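Local structure of putative pterin-4-alpha-carbinolamine dehydratase (Brucella melitensis, 3JST) at residues S9-A14 / E28-S33; E54-H59 / D85-R90; P60-F63 / R68-V71. The protein probably catalyses the dehydration of 4a-hydroxytetrahydrobiopterin to dihydrobiopterin, a step in regenerating the pterin cofactor. All coordinates share one frame; numbering follows the deposited sequence.

Interaction 1: S9-A14 / E28-S33; sequences SEMNEA and EAITRS
Met11 alone on its helix makes both touches between the two segments: its CG and SD meet Ile30, while its terminal methyl reaches out to Glu28. The close-packed part lies at Ile30. There CG of Met11 comes within 4.1 Å of Ile30 CG2, and the sulfur follows, with Met11 SD 4.2 Å from the same Ile30 CG2. The two side chains run antiparallel past one another, the CG2 methyl lying beside the methionine chain. Met11 CG stands anti to its own backbone N (chi1 -171°), which carries the extended part of the chain off the helix toward the strand before it bends at the sulfur. In the fold, the join is between helix 8-16 and the start of strand 30-35, an inner strand of the antiparallel sheet. Val81 also packs on Met11. Ile30 sends its other branch, CG1 and CD1, on to helix 83-96 at Ala89, since chi1 of 61° sets CG1 between the backbone N and the carbonyl carbon. On the solvent side the contact thins to a single touch. The exposed Glu28, in the loop ahead of the strand, folds back at chi2, crosses Met11 at roughly a right angle and brings OE1 to 3.5 Å from Met11 CE, a van der Waals approach of a carboxylate oxygen to a methyl group.

Interaction 2: E54-H59 / D85-R90; sequences EKLDHH and DIKMAR
His58 and Asp85 make the polar link, a histidine-carboxylate hydrogen bond. His58 CG lies anti to the backbone N (chi1 -175°), which sends the ring toward helix 83-96. NE2 of His58 donates to OD1 of Asp85 over 2.7 Å, somewhat bent at 146°. The oxygen sits in the plane of the imidazole, yet the ring does not lie in the plane of the carboxylate: the nitrogen approaches OD1 from well above that plane, and the two flat groups are turned 58° apart. Asp85 is held from its other oxygen too, because OD2 is hydrogen-bonded to Thr75 OG1 and to the backbone N of Thr82, so the carboxylate has little room to rotate. A second bond of the same kind stays within 54-59, where His59 NE2 donates to Glu54 OE2 at 2.6 Å, OE2 accepting through its anti lone pair and lying close to the plane of the ring. Asp57, with positive phi, is the first residue past helix 39-56 to leave helical geometry, and the chain runs on into the His-His pair and then Pro60. A His-His-Pro run is a hallmark of pterin carbinolamine dehydratases, and in relatives its histidines line the active-site pocket, which probably holds here as well. The remaining contacts are van der Waals ones. Met88 brings its CE to 3.5 Å from the carbonyl O of His58, while its CB lies near the plane of the imidazole at the ring's edge. Farther out, Leu56 CD2 lies 3.8 Å from NZ of Lys87, whose side chain also touches Tyr52.

Interaction 3: P60-F63 / R68-V71; sequences PEWF and RVDV
Trp62 has one face of its indole occupied by Pro60, the residue just ahead of the strand, whose CG sits over the centre of the ring system. At the edge of the indole, near its plane, lies Val71 CG2, which is closest to the tryptophan at Trp62 CB, 4.1 Å away. Val69 approaches more obliquely, its CG1 4.2 Å from Trp62 CE3. Pro60 also touches the partner strand, with CB 4.1 Å from Val71 CG1. A chi1 of 56° puts Trp62 CG between the backbone N and the carbonyl carbon, folding the indole back over Pro60.

At the edge of the Phe63 phenyl, Arg68 NH1 stands near the ring plane, 4.0 Å from Phe63 CE2, so the guanidinium is beside the ring and not stacked on it. Asp70 OD2 is 3.5 Å from Phe63 CD2, with the carboxylate and ring planes nearly parallel, 13° apart. The other carboxylate oxygen, OD1, is hydrogen-bonded to Ser33 OG on the next strand.

Two backbone bonds tie the strands together: Phe63 N to Asp70 O and Asp70 N to Phe63 O, both 2.8 Å, make this the hydrogen-bonded pair. Trp62 and Val71 form the adjoining non-hydrogen-bonded pair, where Trp62 CA lies 3.1 Å from Asp70 O in a bent CA-H...O contact. Trp62 and Val71 share the sheet face that carries the helices; both touch Met92 of helix 83-96, and Trp62 also meets Met46 and Ala49 of helix 39-56. The arrangement is an antiparallel beta hairpin, strands 61-65 and 68-73, with strand 61-65 at the edge, within this chain, of the helix-backed sheet of the pterin dehydratase fold.

Interactions 1 and 3 share one sheet, since strands 30-35 and 68-73 are neighbours in it: Arg32 O is 2.9 Å from Val71 N, and Thr31 OG1 is 2.6 Å from Val71 O. Interaction 2 meets interaction 1 through packing, with Ile30 CD1 4.1 Å from Asp85 O and Ala14 CB 3.9 Å from Ile86 CD1. Along the chain, interaction 3 is nested inside the loop that interaction 2 closes, and His59 passes directly into Pro60, so the hairpin starts at the probable active-site histidines. The centres of interactions 2 and 3 lie about 13 Å apart. A bound 1,2-ethanediol, probably from the crystallisation liquor, lies about 4 Å from the Asp70 side chain.

Interaction 1: S9-A14 / E28-S33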
loop_
_atom_site.group_PDB
_atom_site.type_symbol
_atom_site.label_atom_id
_atom_site.label_comp_id
_atom_site.label_asym_id
_atom_site.label_seq_id
_atom_site.Cartn_x
_atom_site.Cartn_y
_atom_site.Cartn_z
ATOM N N SER A 9 -3.707 -4.480 16.823
ATOM C CA SER A 9 -5.099 -4.934 16.682
ATOM C C SER A 9 -5.864 -4.124 15.632
ATOM O O SER A 9 -6.533 -4.701 14.784
ATOM C CB SER A 9 -5.841 -4.880 18.019
ATOM O OG SER A 9 -5.266 -5.788 18.943
ATOM N N GLU A 10 -5.757 -2.797 15.694
ATOM C CA GLU A 10 -6.386 -1.911 14.707
ATOM C C GLU A 10 -5.860 -2.190 13.297
ATOM O O GLU A 10 -6.618 -2.193 12.329
ATOM C CB GLU A 10 -6.137 -0.444 15.061
ATOM C CG GLU A 10 -6.938 0.048 16.272
ATOM C CD GLU A 10 -6.487 1.411 16.778
ATOM O OE1 GLU A 10 -5.356 1.840 16.463
ATOM O OE2 GLU A 10 -7.260 2.057 17.514
ATOM N N MET A 11 -4.558 -2.420 13.195
ATOM C CA MET A 11 -3.943 -2.763 11.921
ATOM C C MET A 11 -4.513 -4.089 11.403
ATOM O O MET A 11 -4.920 -4.178 10.254
ATOM C CB MET A 11 -2.429 -2.850 12.086
ATOM C CG MET A 11 -1.663 -2.978 10.797
ATOM S SD MET A 11 0.057 -3.433 11.065
ATOM C CE MET A 11 0.523 -2.316 12.391
ATOM N N ASN A 12 -4.556 -5.104 12.260
ATOM C CA ASN A 12 -5.138 -6.403 11.894
ATOM C C ASN A 12 -6.579 -6.270 11.427
ATOM O O ASN A 12 -6.978 -6.880 10.432
ATOM C CB ASN A 12 -5.065 -7.392 13.064
ATOM C CG ASN A 12 -3.643 -7.814 13.383
ATOM O OD1 ASN A 12 -2.754 -7.708 12.548
ATOM N ND2 ASN A 12 -3.424 -8.289 14.601
ATOM N N GLU A 13 -7.356 -5.465 12.144
ATOM C CA GLU A 13 -8.740 -5.223 11.771
ATOM C C GLU A 13 -8.830 -4.531 10.414
ATOM O O GLU A 13 -9.629 -4.929 9.571
ATOM C CB GLU A 13 -9.453 -4.388 12.842
ATOM C CG GLU A 13 -10.961 -4.242 12.631
ATOM C CD GLU A 13 -11.692 -5.574 12.651
ATOM O OE1 GLU A 13 -11.188 -6.539 13.277
ATOM O OE2 GLU A 13 -12.783 -5.666 12.046
ATOM N N ALA A 14 -8.001 -3.508 10.205
ATOM C CA ALA A 14 -8.010 -2.750 8.952
ATOM C C ALA A 14 -7.628 -3.620 7.761
ATOM O O ALA A 14 -8.148 -3.433 6.667
ATOM C CB ALA A 14 -7.077 -1.542 9.042
ATOM N N GLU A 28 6.407 -2.268 11.428
ATOM C CA GLU A 28 5.167 -1.491 11.470
ATOM C C GLU A 28 4.868 -0.979 10.063
ATOM O O GLU A 28 5.072 0.196 9.745
ATOM C CB GLU A 28 5.280 -0.337 12.469
ATOM C CG GLU A 28 5.588 -0.774 13.893
ATOM C CD GLU A 28 4.538 -1.704 14.469
ATOM O OE1 GLU A 28 3.330 -1.453 14.259
ATOM O OE2 GLU A 28 4.924 -2.686 15.137
ATOM N N ALA A 29 4.397 -1.894 9.226
ATOM C CA ALA A 29 4.136 -1.615 7.824
ATOM C C ALA A 29 3.242 -2.713 7.252
ATOM O O ALA A 29 3.152 -3.812 7.816
ATOM C CB ALA A 29 5.459 -1.529 7.044
ATOM N N ILE A 30 2.575 -2.415 6.142
ATOM C CA ILE A 30 1.750 -3.412 5.457
ATOM C C ILE A 30 2.237 -3.604 4.029
ATOM O O ILE A 30 2.858 -2.707 3.448
ATOM C CB ILE A 30 0.244 -3.046 5.479
ATOM C CG1 ILE A 30 -0.023 -1.717 4.758
ATOM C CG2 ILE A 30 -0.256 -2.990 6.925
ATOM C CD1 ILE A 30 -1.510 -1.354 4.650
ATOM N N THR A 31 1.965 -4.777 3.466
ATOM C CA THR A 31 2.520 -5.132 2.174
ATOM C C THR A 31 1.591 -6.021 1.348
ATOM O O THR A 31 0.825 -6.821 1.887
ATOM C CB THR A 31 3.913 -5.812 2.338
ATOM O OG1 THR A 31 4.558 -5.914 1.060
ATOM C CG2 THR A 31 3.788 -7.201 2.976
ATOM N N ARG A 32 1.647 -5.830 0.032
ATOM C CA ARG A 32 1.043 -6.744 -0.923
ATOM C C ARG A 32 1.963 -6.893 -2.136
ATOM O O ARG A 32 2.608 -5.929 -2.567
ATOM C CB ARG A 32 -0.332 -6.249 -1.382
ATOM C CG ARG A 32 -0.978 -7.173 -2.419
ATOM C CD ARG A 32 -2.427 -6.837 -2.724
ATOM N NE ARG A 32 -2.964 -7.775 -3.710
ATOM C CZ ARG A 32 -4.099 -7.624 -4.390
ATOM N NH1 ARG A 32 -4.467 -8.559 -5.262
ATOM N NH2 ARG A 32 -4.874 -6.556 -4.211
ATOM N N SER A 33 2.017 -8.107 -2.667
ATOM C CA SER A 33 2.693 -8.392 -3.918
ATOM C C SER A 33 1.638 -8.535 -5.001
ATOM O O SER A 33 0.801 -9.444 -4.950
ATOM C CB SER A 33 3.508 -9.681 -3.807
ATOM O OG SER A 33 4.561 -9.525 -2.873
#

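Interaction 2: E54-H59 / D85-R90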
loop_
_atom_site.group_PDB
_atom_site.type_symbol
_atom_site.label_atom_id
_atom_site.label_comp_id
_atom_site.label_asym_id
_atom_site.label_seq_id
_atom_site.Cartn_x
_atom_site.Cartn_y
_atom_site.Cartn_z
ATOM N N GLU A 54 0.940 11.439 -5.038
ATOM C CA GLU A 54 1.087 12.892 -5.068
ATOM C C GLU A 54 -0.175 13.634 -4.616
ATOM O O GLU A 54 -0.078 14.729 -4.051
ATOM C CB GLU A 54 1.541 13.355 -6.453
ATOM C CG GLU A 54 3.015 13.107 -6.683
ATOM C CD GLU A 54 3.889 14.068 -5.896
ATOM O OE1 GLU A 54 3.934 15.264 -6.254
ATOM O OE2 GLU A 54 4.534 13.626 -4.923
ATOM N N LYS A 55 -1.346 13.039 -4.846
ATOM C CA LYS A 55 -2.594 13.580 -4.297
ATOM C C LYS A 55 -2.540 13.612 -2.765
ATOM O O LYS A 55 -2.891 14.614 -2.154
ATOM C CB LYS A 55 -3.816 12.779 -4.774
ATOM C CG LYS A 55 -5.170 13.331 -4.275
ATOM C CD LYS A 55 -6.349 12.575 -4.888
ATOM C CE LYS A 55 -7.695 13.067 -4.355
ATOM N NZ LYS A 55 -8.019 14.460 -4.804
ATOM N N LEU A 56 -2.077 12.518 -2.163
ATOM C CA LEU A 56 -1.979 12.399 -0.704
ATOM C C LEU A 56 -0.670 12.922 -0.105
ATOM O O LEU A 56 -0.567 13.056 1.117
ATOM C CB LEU A 56 -2.111 10.932 -0.288
ATOM C CG LEU A 56 -3.422 10.197 -0.544
ATOM C CD1 LEU A 56 -3.316 8.803 0.054
ATOM C CD2 LEU A 56 -4.605 10.959 0.040
ATOM N N ASP A 57 0.322 13.198 -0.952
ATOM C CA ASP A 57 1.692 13.436 -0.502
ATOM C C ASP A 57 2.118 12.294 0.427
ATOM O O ASP A 57 2.549 12.510 1.557
ATOM C CB ASP A 57 1.827 14.804 0.187
ATOM C CG ASP A 57 3.279 15.219 0.392
ATOM O OD1 ASP A 57 4.167 14.736 -0.352
ATOM O OD2 ASP A 57 3.538 16.036 1.294
ATOM N N HIS A 58 1.962 11.072 -0.065
ATOM C CA HIS A 58 2.222 9.872 0.720
ATOM C C HIS A 58 2.725 8.792 -0.233
ATOM O O HIS A 58 1.969 8.267 -1.048
ATOM C CB HIS A 58 0.946 9.421 1.440
ATOM C CG HIS A 58 1.156 8.265 2.366
ATOM N ND1 HIS A 58 1.897 8.367 3.523
ATOM C CD2 HIS A 58 0.730 6.982 2.303
ATOM C CE1 HIS A 58 1.921 7.195 4.132
ATOM N NE2 HIS A 58 1.219 6.337 3.413
ATOM N N HIS A 59 4.006 8.470 -0.127
ATOM C CA HIS A 59 4.678 7.697 -1.160
ATOM C C HIS A 59 5.029 6.289 -0.702
ATOM O O HIS A 59 5.497 6.095 0.423
ATOM C CB HIS A 59 5.908 8.459 -1.627
ATOM C CG HIS A 59 5.578 9.817 -2.159
ATOM N ND1 HIS A 59 5.607 10.949 -1.375
ATOM C CD2 HIS A 59 5.154 10.215 -3.382
ATOM C CE1 HIS A 59 5.247 11.993 -2.102
ATOM N NE2 HIS A 59 4.960 11.574 -3.322
ATOM N N ASP A 85 -1.847 4.994 4.838
ATOM C CA ASP A 85 -1.445 3.698 4.302
ATOM C C ASP A 85 -2.665 2.871 3.927
ATOM O O ASP A 85 -2.678 2.193 2.897
ATOM C CB ASP A 85 -0.594 2.949 5.326
ATOM C CG ASP A 85 0.638 3.727 5.716
ATOM O OD1 ASP A 85 1.440 4.026 4.805
ATOM O OD2 ASP A 85 0.787 4.055 6.914
ATOM N N ILE A 86 -3.696 2.949 4.762
ATOM C CA ILE A 86 -4.961 2.276 4.483
ATOM C C ILE A 86 -5.601 2.840 3.211
ATOM O O ILE A 86 -6.084 2.086 2.379
ATOM C CB ILE A 86 -5.958 2.401 5.662
ATOM C CG1 ILE A 86 -5.340 1.891 6.978
ATOM C CG2 ILE A 86 -7.248 1.648 5.350
ATOM C CD1 ILE A 86 -4.629 0.538 6.888
ATOM N N LYS A 87 -5.602 4.162 3.067
ATOM C CA LYS A 87 -6.150 4.805 1.865
ATOM C C LYS A 87 -5.402 4.375 0.602
ATOM O O LYS A 87 -6.018 4.092 -0.434
ATOM C CB LYS A 87 -6.113 6.331 2.001
ATOM C CG LYS A 87 -7.126 6.879 2.983
ATOM C CD LYS A 87 -7.012 8.389 3.147
ATOM C CE LYS A 87 -7.760 9.127 2.060
ATOM N NZ LYS A 87 -7.694 10.608 2.247
ATOM N N MET A 88 -4.077 4.324 0.693
ATOM C CA MET A 88 -3.247 3.945 -0.445
ATOM C C MET A 88 -3.472 2.481 -0.825
ATOM O O MET A 88 -3.636 2.167 -1.997
ATOM C CB MET A 88 -1.766 4.207 -0.146
ATOM C CG MET A 88 -0.807 3.782 -1.257
ATOM S SD MET A 88 -1.131 4.574 -2.843
ATOM C CE MET A 88 -0.323 6.159 -2.586
ATOM N N ALA A 89 -3.487 1.594 0.166
ATOM C CA ALA A 89 -3.743 0.175 -0.084
ATOM C C ALA A 89 -5.116 -0.027 -0.729
ATOM O O ALA A 89 -5.259 -0.798 -1.678
ATOM C CB ALA A 89 -3.636 -0.626 1.208
ATOM N N ARG A 90 -6.115 0.679 -0.206
ATOM C CA ARG A 90 -7.465 0.655 -0.755
ATOM C C ARG A 90 -7.481 1.087 -2.221
ATOM O O ARG A 90 -8.078 0.407 -3.053
ATOM C CB ARG A 90 -8.389 1.558 0.075
ATOM C CG ARG A 90 -9.823 1.662 -0.437
ATOM C CD ARG A 90 -10.680 2.605 0.414
ATOM N NE ARG A 90 -10.629 2.268 1.834
ATOM C CZ ARG A 90 -10.334 3.112 2.828
ATOM N NH1 ARG A 90 -10.056 4.395 2.602
ATOM N NH2 ARG A 90 -10.329 2.662 4.078
#

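Interaction 3: P60-F63 / R68-V71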
loop_
_atom_site.group_PDB
_atom_site.type_symbol
_atom_site.label_atom_id
_atom_site.label_comp_id
_atom_site.label_asym_id
_atom_site.label_seq_id
_atom_site.Cartn_x
_atom_site.Cartn_y
_atom_site.Cartn_z
ATOM N N PRO A 60 4.789 5.295 -1.576
ATOM C CA PRO A 60 5.053 3.910 -1.209
ATOM C C PRO A 60 6.528 3.554 -1.274
ATOM O O PRO A 60 7.317 4.273 -1.896
ATOM C CB PRO A 60 4.281 3.124 -2.275
ATOM C CG PRO A 60 4.337 4.009 -3.485
ATOM C CD PRO A 60 4.234 5.408 -2.940
ATOM N N GLU A 61 6.891 2.457 -0.615
ATOM C CA GLU A 61 8.125 1.748 -0.915
ATOM C C GLU A 61 7.717 0.603 -1.833
ATOM O O GLU A 61 6.913 -0.251 -1.443
ATOM C CB GLU A 61 8.793 1.215 0.353
ATOM C CG GLU A 61 9.386 2.312 1.236
ATOM C CD GLU A 61 10.084 1.776 2.479
ATOM O OE1 GLU A 61 10.133 0.541 2.673
ATOM O OE2 GLU A 61 10.584 2.601 3.275
ATOM N N TRP A 62 8.240 0.581 -3.055
ATOM C CA TRP A 62 7.818 -0.447 -4.004
ATOM C C TRP A 62 8.893 -0.915 -4.975
ATOM O O TRP A 62 9.796 -0.171 -5.338
ATOM C CB TRP A 62 6.524 -0.045 -4.744
ATOM C CG TRP A 62 6.521 1.264 -5.486
ATOM C CD1 TRP A 62 7.523 2.197 -5.551
ATOM C CD2 TRP A 62 5.424 1.805 -6.243
ATOM N NE1 TRP A 62 7.122 3.268 -6.316
ATOM C CE2 TRP A 62 5.839 3.054 -6.750
ATOM C CE3 TRP A 62 4.133 1.346 -6.548
ATOM C CZ2 TRP A 62 5.011 3.852 -7.548
ATOM C CZ3 TRP A 62 3.308 2.142 -7.341
ATOM C CH2 TRP A 62 3.754 3.381 -7.831
ATOM N N PHE A 63 8.772 -2.186 -5.352
ATOM C CA PHE A 63 9.731 -2.875 -6.204
ATOM C C PHE A 63 8.964 -3.415 -7.396
ATOM O O PHE A 63 7.865 -3.952 -7.230
ATOM C CB PHE A 63 10.376 -4.032 -5.426
ATOM C CG PHE A 63 11.203 -4.966 -6.277
ATOM C CD1 PHE A 63 12.528 -4.676 -6.570
ATOM C CD2 PHE A 63 10.653 -6.145 -6.780
ATOM C CE1 PHE A 63 13.292 -5.540 -7.352
ATOM C CE2 PHE A 63 11.411 -7.017 -7.561
ATOM C CZ PHE A 63 12.729 -6.715 -7.847
ATOM N N ARG A 68 5.636 -8.044 -11.874
ATOM C CA ARG A 68 5.459 -8.068 -10.421
ATOM C C ARG A 68 5.679 -6.689 -9.834
ATOM O O ARG A 68 6.660 -6.028 -10.172
ATOM C CB ARG A 68 6.448 -9.037 -9.768
ATOM C CG ARG A 68 6.195 -10.493 -10.102
ATOM C CD ARG A 68 7.203 -11.416 -9.430
ATOM N NE ARG A 68 8.457 -11.522 -10.186
ATOM C CZ ARG A 68 9.659 -11.106 -9.777
ATOM N NH1 ARG A 68 9.836 -10.533 -8.588
ATOM N NH2 ARG A 68 10.713 -11.280 -10.571
ATOM N N VAL A 69 4.775 -6.266 -8.951
ATOM C CA VAL A 69 4.983 -5.065 -8.148
ATOM C C VAL A 69 4.759 -5.391 -6.671
ATOM O O VAL A 69 3.652 -5.773 -6.282
ATOM C CB VAL A 69 4.042 -3.903 -8.547
ATOM C CG1 VAL A 69 4.483 -2.622 -7.851
ATOM C CG2 VAL A 69 4.010 -3.721 -10.057
ATOM N N ASP A 70 5.815 -5.261 -5.868
ATOM C CA ASP A 70 5.731 -5.465 -4.427
ATOM C C ASP A 70 5.672 -4.110 -3.749
ATOM O O ASP A 70 6.546 -3.277 -3.967
ATOM C CB ASP A 70 6.952 -6.234 -3.913
ATOM C CG ASP A 70 7.129 -7.569 -4.602
ATOM O OD1 ASP A 70 6.116 -8.240 -4.871
ATOM O OD2 ASP A 70 8.287 -7.935 -4.888
ATOM N N VAL A 71 4.651 -3.905 -2.920
ATOM C CA VAL A 71 4.429 -2.629 -2.250
ATOM C C VAL A 71 4.482 -2.792 -0.733
ATOM O O VAL A 71 3.869 -3.710 -0.183
ATOM C CB VAL A 71 3.052 -2.038 -2.629
ATOM C CG1 VAL A 71 2.865 -0.661 -1.998
ATOM C CG2 VAL A 71 2.897 -1.968 -4.146
#